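Long-range contact in rhamnosidase B (Bacillus sp., PDB 2OKX), which probably hydrolyses terminal alpha-L-rhamnose residues from glycosides, as an alpha-L-rhamnosidase of glycoside hydrolase family 78: residues G149-E161 against R487-V501. Sequence-based numbering, arbitrary orientation.
Sequences GFGEVIDARELAE and RYICREGRQSYVSPV
The guanidinium of Arg491 is sandwiched: Ala156 CB lies over one face and a carboxylate oxygen of Glu161 over the other. That oxygen, Glu161 OE1, sits 3.3 Å from Arg491 NE but well out of the plane, so the pair is a salt bridge of charges alone. At the guanidinium edge, Arg491 NH2 donates to Leu159 O (3.0 Å), arriving above the carbonyl plane, and NE gives its hydrogen to a water that also bonds Ala156 O. A bend at chi3 (59°) helps bring the Arg491 guanidinium alongside the 3-10 segment 156-158 and the loop after it. The second guanidinium, that of Arg157, carries Ile489 CG2 on one face, while its edge grips Asp155 side-on, NE to OD2 and NH2 to OD1 (2.7 Å for the latter). Asp155 OD2 also accepts from the backbone N-H of Arg157, closing an Asx turn where the strand ends. Were Asp155 an alanine, the Asx turn would probably be lost and the Arg157 guanidinium left without its carboxylate mate, free to turn away from Ile489.

Just before these groups in each segment, strand 153-155 runs parallel to 487-489, their axes 4.7 Å apart. A strand from the region matching the N-terminal family domain is so added to a mixed sheet built largely by the concanavalin-like region, and Ile154 is pinned through both N and O, to Arg487 O and Ile489 N (each 2.8 Å).

On the Ile154 side of the sheet, Ala156 CB packs against the phenol end of Tyr488, 3.6 Å from CZ. Tyr488 CD1 in turn lies over one face of the Tyr497 ring, whose edge meets Glu152 OE1. Glu152 OE1, buried, accepts from two hydroxyls: Tyr497 OH from the anti side and Ser499 OG on its syn lone pair, both at 2.7 Å. The other oxygen, OE2, pairs with Arg503, and Trp23 of strand 22-31 packs against both Glu152 and Tyr497.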
loop_
_atom_site.group_PDB
_atom_site.type_symbol
_atom_site.label_atom_id
_atom_site.label_comp_id
_atom_site.label_asym_id
_atom_site.label_seq_id
_atom_site.Cartn_x
_atom_site.Cartn_y
_atom_site.Cartn_z
ATOM N N GLY A 149 -1.716 7.125 6.710
ATOM C CA GLY A 149 -2.029 7.967 7.853
ATOM C C GLY A 149 -0.835 8.394 8.682
ATOM O O GLY A 149 0.087 9.026 8.172
ATOM N N PHE A 150 -0.838 8.030 9.961
ATOM C CA PHE A 150 0.244 8.415 10.866
ATOM C C PHE A 150 0.775 7.275 11.729
ATOM O O PHE A 150 0.027 6.379 12.118
ATOM C CB PHE A 150 -0.248 9.524 11.805
ATOM C CG PHE A 150 -0.716 10.764 11.098
ATOM C CD1 PHE A 150 0.140 11.849 10.929
ATOM C CD2 PHE A 150 -2.008 10.847 10.596
ATOM C CE1 PHE A 150 -0.284 12.999 10.270
ATOM C CE2 PHE A 150 -2.445 11.995 9.932
ATOM C CZ PHE A 150 -1.581 13.071 9.770
ATOM N N GLY A 151 2.074 7.324 12.022
ATOM C CA GLY A 151 2.690 6.338 12.896
ATOM C C GLY A 151 2.491 6.968 14.261
ATOM O O GLY A 151 2.897 8.112 14.471
ATOM N N GLU A 152 1.882 6.249 15.197
ATOM C CA GLU A 152 1.594 6.845 16.493
ATOM C C GLU A 152 2.670 6.864 17.565
ATOM O O GLU A 152 3.650 6.122 17.521
ATOM C CB GLU A 152 0.312 6.227 17.081
ATOM C CG GLU A 152 0.467 4.875 17.803
ATOM C CD GLU A 152 0.416 3.663 16.874
ATOM O OE1 GLU A 152 0.092 2.560 17.368
ATOM O OE2 GLU A 152 0.700 3.807 15.664
ATOM N N VAL A 153 2.466 7.769 18.517
ATOM C CA VAL A 153 3.327 7.940 19.682
ATOM C C VAL A 153 2.320 8.032 20.827
ATOM O O VAL A 153 1.523 8.973 20.886
ATOM C CB VAL A 153 4.145 9.239 19.613
ATOM C CG1 VAL A 153 4.833 9.484 20.949
ATOM C CG2 VAL A 153 5.184 9.135 18.508
ATOM N N ILE A 154 2.346 7.042 21.716
ATOM C CA ILE A 154 1.404 6.977 22.828
ATOM C C ILE A 154 2.088 6.931 24.186
ATOM O O ILE A 154 2.913 6.056 24.440
ATOM C CB ILE A 154 0.520 5.703 22.728
ATOM C CG1 ILE A 154 -0.104 5.587 21.335
ATOM C CG2 ILE A 154 -0.553 5.728 23.809
ATOM C CD1 ILE A 154 -1.125 6.658 21.004
ATOM N N ASP A 155 1.738 7.868 25.062
ATOM C CA ASP A 155 2.302 7.887 26.405
ATOM C C ASP A 155 1.221 7.323 27.319
ATOM O O ASP A 155 0.281 8.025 27.705
ATOM C CB ASP A 155 2.668 9.314 26.816
ATOM C CG ASP A 155 3.405 9.363 28.137
ATOM O OD1 ASP A 155 4.157 10.337 28.365
ATOM O OD2 ASP A 155 3.227 8.432 28.951
ATOM N N ALA A 156 1.361 6.043 27.648
ATOM C CA ALA A 156 0.394 5.335 28.477
ATOM C C ALA A 156 0.203 5.921 29.873
ATOM O O ALA A 156 -0.786 5.629 30.541
ATOM C CB ALA A 156 0.783 3.861 28.573
ATOM N N ARG A 157 1.143 6.742 30.321
ATOM C CA ARG A 157 1.021 7.355 31.639
ATOM C C ARG A 157 -0.169 8.316 31.699
ATOM O O ARG A 157 -0.679 8.619 32.778
ATOM C CB ARG A 157 2.311 8.092 31.997
ATOM C CG ARG A 157 3.486 7.160 32.204
ATOM C CD ARG A 157 4.780 7.924 32.350
ATOM N NE ARG A 157 5.079 8.727 31.168
ATOM C CZ ARG A 157 6.221 9.381 30.988
ATOM N NH1 ARG A 157 7.173 9.326 31.915
ATOM N NH2 ARG A 157 6.413 10.094 29.885
ATOM N N GLU A 158 -0.621 8.777 30.536
ATOM C CA GLU A 158 -1.752 9.701 30.462
ATOM C C GLU A 158 -2.977 9.035 29.854
ATOM O O GLU A 158 -3.984 9.693 29.586
ATOM C CB GLU A 158 -1.380 10.922 29.619
ATOM C CG GLU A 158 -0.091 11.587 30.045
ATOM C CD GLU A 158 0.288 12.745 29.149
ATOM O OE1 GLU A 158 1.417 13.253 29.297
ATOM O OE2 GLU A 158 -0.538 13.150 28.301
ATOM N N LEU A 159 -2.890 7.725 29.639
ATOM C CA LEU A 159 -3.986 6.972 29.042
ATOM C C LEU A 159 -4.797 6.185 30.067
ATOM O O LEU A 159 -4.240 5.473 30.903
ATOM C CB LEU A 159 -3.430 6.017 27.971
ATOM C CG LEU A 159 -4.355 5.061 27.207
ATOM C CD1 LEU A 159 -4.704 3.866 28.057
ATOM C CD2 LEU A 159 -5.601 5.790 26.778
ATOM N N ALA A 160 -6.119 6.326 29.995
ATOM C CA ALA A 160 -7.025 5.605 30.884
ATOM C C ALA A 160 -7.249 4.235 30.236
ATOM O O ALA A 160 -8.143 4.068 29.408
ATOM C CB ALA A 160 -8.347 6.361 31.012
ATOM N N GLU A 161 -6.421 3.268 30.623
ATOM C CA GLU A 161 -6.455 1.911 30.081
ATOM C C GLU A 161 -7.819 1.238 29.948
ATOM O O GLU A 161 -8.077 0.563 28.951
ATOM C CB GLU A 161 -5.522 1.006 30.897
ATOM C CG GLU A 161 -6.001 0.714 32.312
ATOM C CD GLU A 161 -4.920 0.100 33.187
ATOM O OE1 GLU A 161 -3.972 0.825 33.558
ATOM O OE2 GLU A 161 -5.016 -1.107 33.499
ATOM N N ARG A 487 5.749 4.565 18.880
ATOM C CA ARG A 487 6.477 4.644 20.132
ATOM C C ARG A 487 5.429 4.543 21.219
ATOM O O ARG A 487 4.388 5.198 21.153
ATOM C CB ARG A 487 7.238 5.963 20.282
ATOM C CG ARG A 487 7.682 6.224 21.732
ATOM C CD ARG A 487 8.743 7.300 21.818
ATOM N NE ARG A 487 10.004 6.852 21.242
ATOM C CZ ARG A 487 11.093 7.606 21.148
ATOM N NH1 ARG A 487 11.075 8.856 21.596
ATOM N NH2 ARG A 487 12.200 7.112 20.611
ATOM N N TYR A 488 5.709 3.711 22.208
ATOM C CA TYR A 488 4.806 3.504 23.326
ATOM C C TYR A 488 5.611 3.780 24.587
ATOM O O TYR A 488 6.684 3.206 24.784
ATOM C CB TYR A 488 4.313 2.055 23.334
ATOM C CG TYR A 488 3.409 1.703 24.493
ATOM C CD1 TYR A 488 2.024 1.833 24.389
ATOM C CD2 TYR A 488 3.941 1.237 25.695
ATOM C CE1 TYR A 488 1.190 1.501 25.454
ATOM C CE2 TYR A 488 3.118 0.905 26.770
ATOM C CZ TYR A 488 1.747 1.038 26.641
ATOM O OH TYR A 488 0.937 0.704 27.701
ATOM N N ILE A 489 5.106 4.681 25.421
ATOM C CA ILE A 489 5.774 5.026 26.669
ATOM C C ILE A 489 4.970 4.365 27.781
ATOM O O ILE A 489 3.773 4.609 27.930
ATOM C CB ILE A 489 5.822 6.551 26.870
ATOM C CG1 ILE A 489 6.443 7.209 25.634
ATOM C CG2 ILE A 489 6.659 6.886 28.098
ATOM C CD1 ILE A 489 6.300 8.714 25.589
ATOM N N CYS A 490 5.647 3.528 28.553
ATOM C CA CYS A 490 5.026 2.753 29.621
ATOM C C CYS A 490 4.517 3.437 30.876
ATOM O O CYS A 490 5.100 4.404 31.363
ATOM C CB CYS A 490 5.987 1.658 30.069
ATOM S SG CYS A 490 6.404 0.484 28.777
ATOM N N ARG A 491 3.415 2.905 31.389
ATOM C CA ARG A 491 2.855 3.375 32.643
ATOM C C ARG A 491 3.521 2.365 33.572
ATOM O O ARG A 491 4.221 1.469 33.099
ATOM C CB ARG A 491 1.332 3.214 32.681
ATOM C CG ARG A 491 0.834 1.774 32.653
ATOM C CD ARG A 491 -0.619 1.707 33.101
ATOM N NE ARG A 491 -1.478 2.511 32.236
ATOM C CZ ARG A 491 -1.992 2.081 31.089
ATOM N NH1 ARG A 491 -1.743 0.845 30.670
ATOM N NH2 ARG A 491 -2.734 2.895 30.347
ATOM N N GLU A 492 3.310 2.484 34.876
ATOM C CA GLU A 492 3.941 1.559 35.806
ATOM C C GLU A 492 3.282 0.178 35.824
ATOM O O GLU A 492 2.061 0.068 35.835
ATOM C CB GLU A 492 3.915 2.155 37.216
ATOM C CG GLU A 492 4.682 1.359 38.253
ATOM C CD GLU A 492 6.166 1.305 37.967
ATOM O OE1 GLU A 492 6.748 2.350 37.611
ATOM O OE2 GLU A 492 6.758 0.217 38.111
ATOM N N GLY A 493 4.100 -0.874 35.812
ATOM C CA GLY A 493 3.570 -2.227 35.876
ATOM C C GLY A 493 3.321 -2.977 34.581
ATOM O O GLY A 493 3.933 -2.695 33.549
ATOM N N ARG A 494 2.423 -3.957 34.644
ATOM C CA ARG A 494 2.085 -4.762 33.478
ATOM C C ARG A 494 1.037 -4.052 32.639
ATOM O O ARG A 494 0.111 -3.438 33.172
ATOM C CB ARG A 494 1.550 -6.140 33.887
ATOM C CG ARG A 494 1.160 -6.986 32.679
ATOM C CD ARG A 494 0.449 -8.281 33.025
ATOM N NE ARG A 494 1.302 -9.234 33.726
ATOM C CZ ARG A 494 1.340 -10.537 33.460
ATOM N NH1 ARG A 494 0.581 -11.050 32.500
ATOM N NH2 ARG A 494 2.125 -11.334 34.169
ATOM N N GLN A 495 1.178 -4.153 31.322
ATOM C CA GLN A 495 0.246 -3.507 30.413
ATOM C C GLN A 495 0.260 -4.187 29.047
ATOM O O GLN A 495 1.185 -4.929 28.721
ATOM C CB GLN A 495 0.619 -2.032 30.267
ATOM C CG GLN A 495 2.022 -1.810 29.735
ATOM C CD GLN A 495 2.715 -0.634 30.391
ATOM O OE1 GLN A 495 3.440 -0.794 31.379
ATOM N NE2 GLN A 495 2.488 0.556 29.856
ATOM N N SER A 496 -0.781 -3.933 28.265
ATOM C CA SER A 496 -0.907 -4.508 26.932
ATOM C C SER A 496 -1.268 -3.406 25.953
ATOM O O SER A 496 -1.918 -2.427 26.319
ATOM C CB SER A 496 -2.002 -5.577 26.908
ATOM O OG SER A 496 -1.701 -6.623 27.807
ATOM N N TYR A 497 -0.841 -3.569 24.707
ATOM C CA TYR A 497 -1.133 -2.586 23.678
ATOM C C TYR A 497 -1.179 -3.222 22.298
ATOM O O TYR A 497 -0.355 -4.074 21.971
ATOM C CB TYR A 497 -0.074 -1.482 23.671
ATOM C CG TYR A 497 -0.350 -0.413 22.635
ATOM C CD1 TYR A 497 -1.383 0.506 22.815
ATOM C CD2 TYR A 497 0.392 -0.350 21.452
ATOM C CE1 TYR A 497 -1.672 1.458 21.848
ATOM C CE2 TYR A 497 0.108 0.599 20.475
ATOM C CZ TYR A 497 -0.925 1.500 20.678
ATOM O OH TYR A 497 -1.223 2.437 19.715
ATOM N N VAL A 498 -2.156 -2.807 21.501
ATOM C CA VAL A 498 -2.296 -3.290 20.138
ATOM C C VAL A 498 -2.465 -2.063 19.250
ATOM O O VAL A 498 -3.462 -1.346 19.347
ATOM C CB VAL A 498 -3.527 -4.207 19.969
ATOM C CG1 VAL A 498 -3.703 -4.576 18.500
ATOM C CG2 VAL A 498 -3.359 -5.464 20.808
ATOM N N SER A 499 -1.482 -1.812 18.396
ATOM C CA SER A 499 -1.538 -0.674 17.491
ATOM C C SER A 499 -2.697 -0.805 16.516
ATOM O O SER A 499 -2.868 -1.846 15.875
ATOM C CB SER A 499 -0.229 -0.558 16.707
ATOM O OG SER A 499 -0.311 0.476 15.735
ATOM N N PRO A 500 -3.522 0.250 16.395
ATOM C CA PRO A 500 -4.661 0.210 15.475
ATOM C C PRO A 500 -4.249 0.616 14.059
ATOM O O PRO A 500 -5.085 0.739 13.168
ATOM C CB PRO A 500 -5.643 1.195 16.106
ATOM C CG PRO A 500 -4.724 2.240 16.663
ATOM C CD PRO A 500 -3.607 1.421 17.290
ATOM N N VAL A 501 -2.951 0.821 13.865
ATOM C CA VAL A 501 -2.413 1.205 12.563
ATOM C C VAL A 501 -1.805 -0.020 11.888
ATOM O O VAL A 501 -0.904 -0.646 12.433
ATOM C CB VAL A 501 -1.323 2.289 12.717
ATOM C CG1 VAL A 501 -0.686 2.601 11.362
ATOM C CG2 VAL A 501 -1.936 3.544 13.322
HETATM O O HOH W 1 -1.985 5.285 33.448
#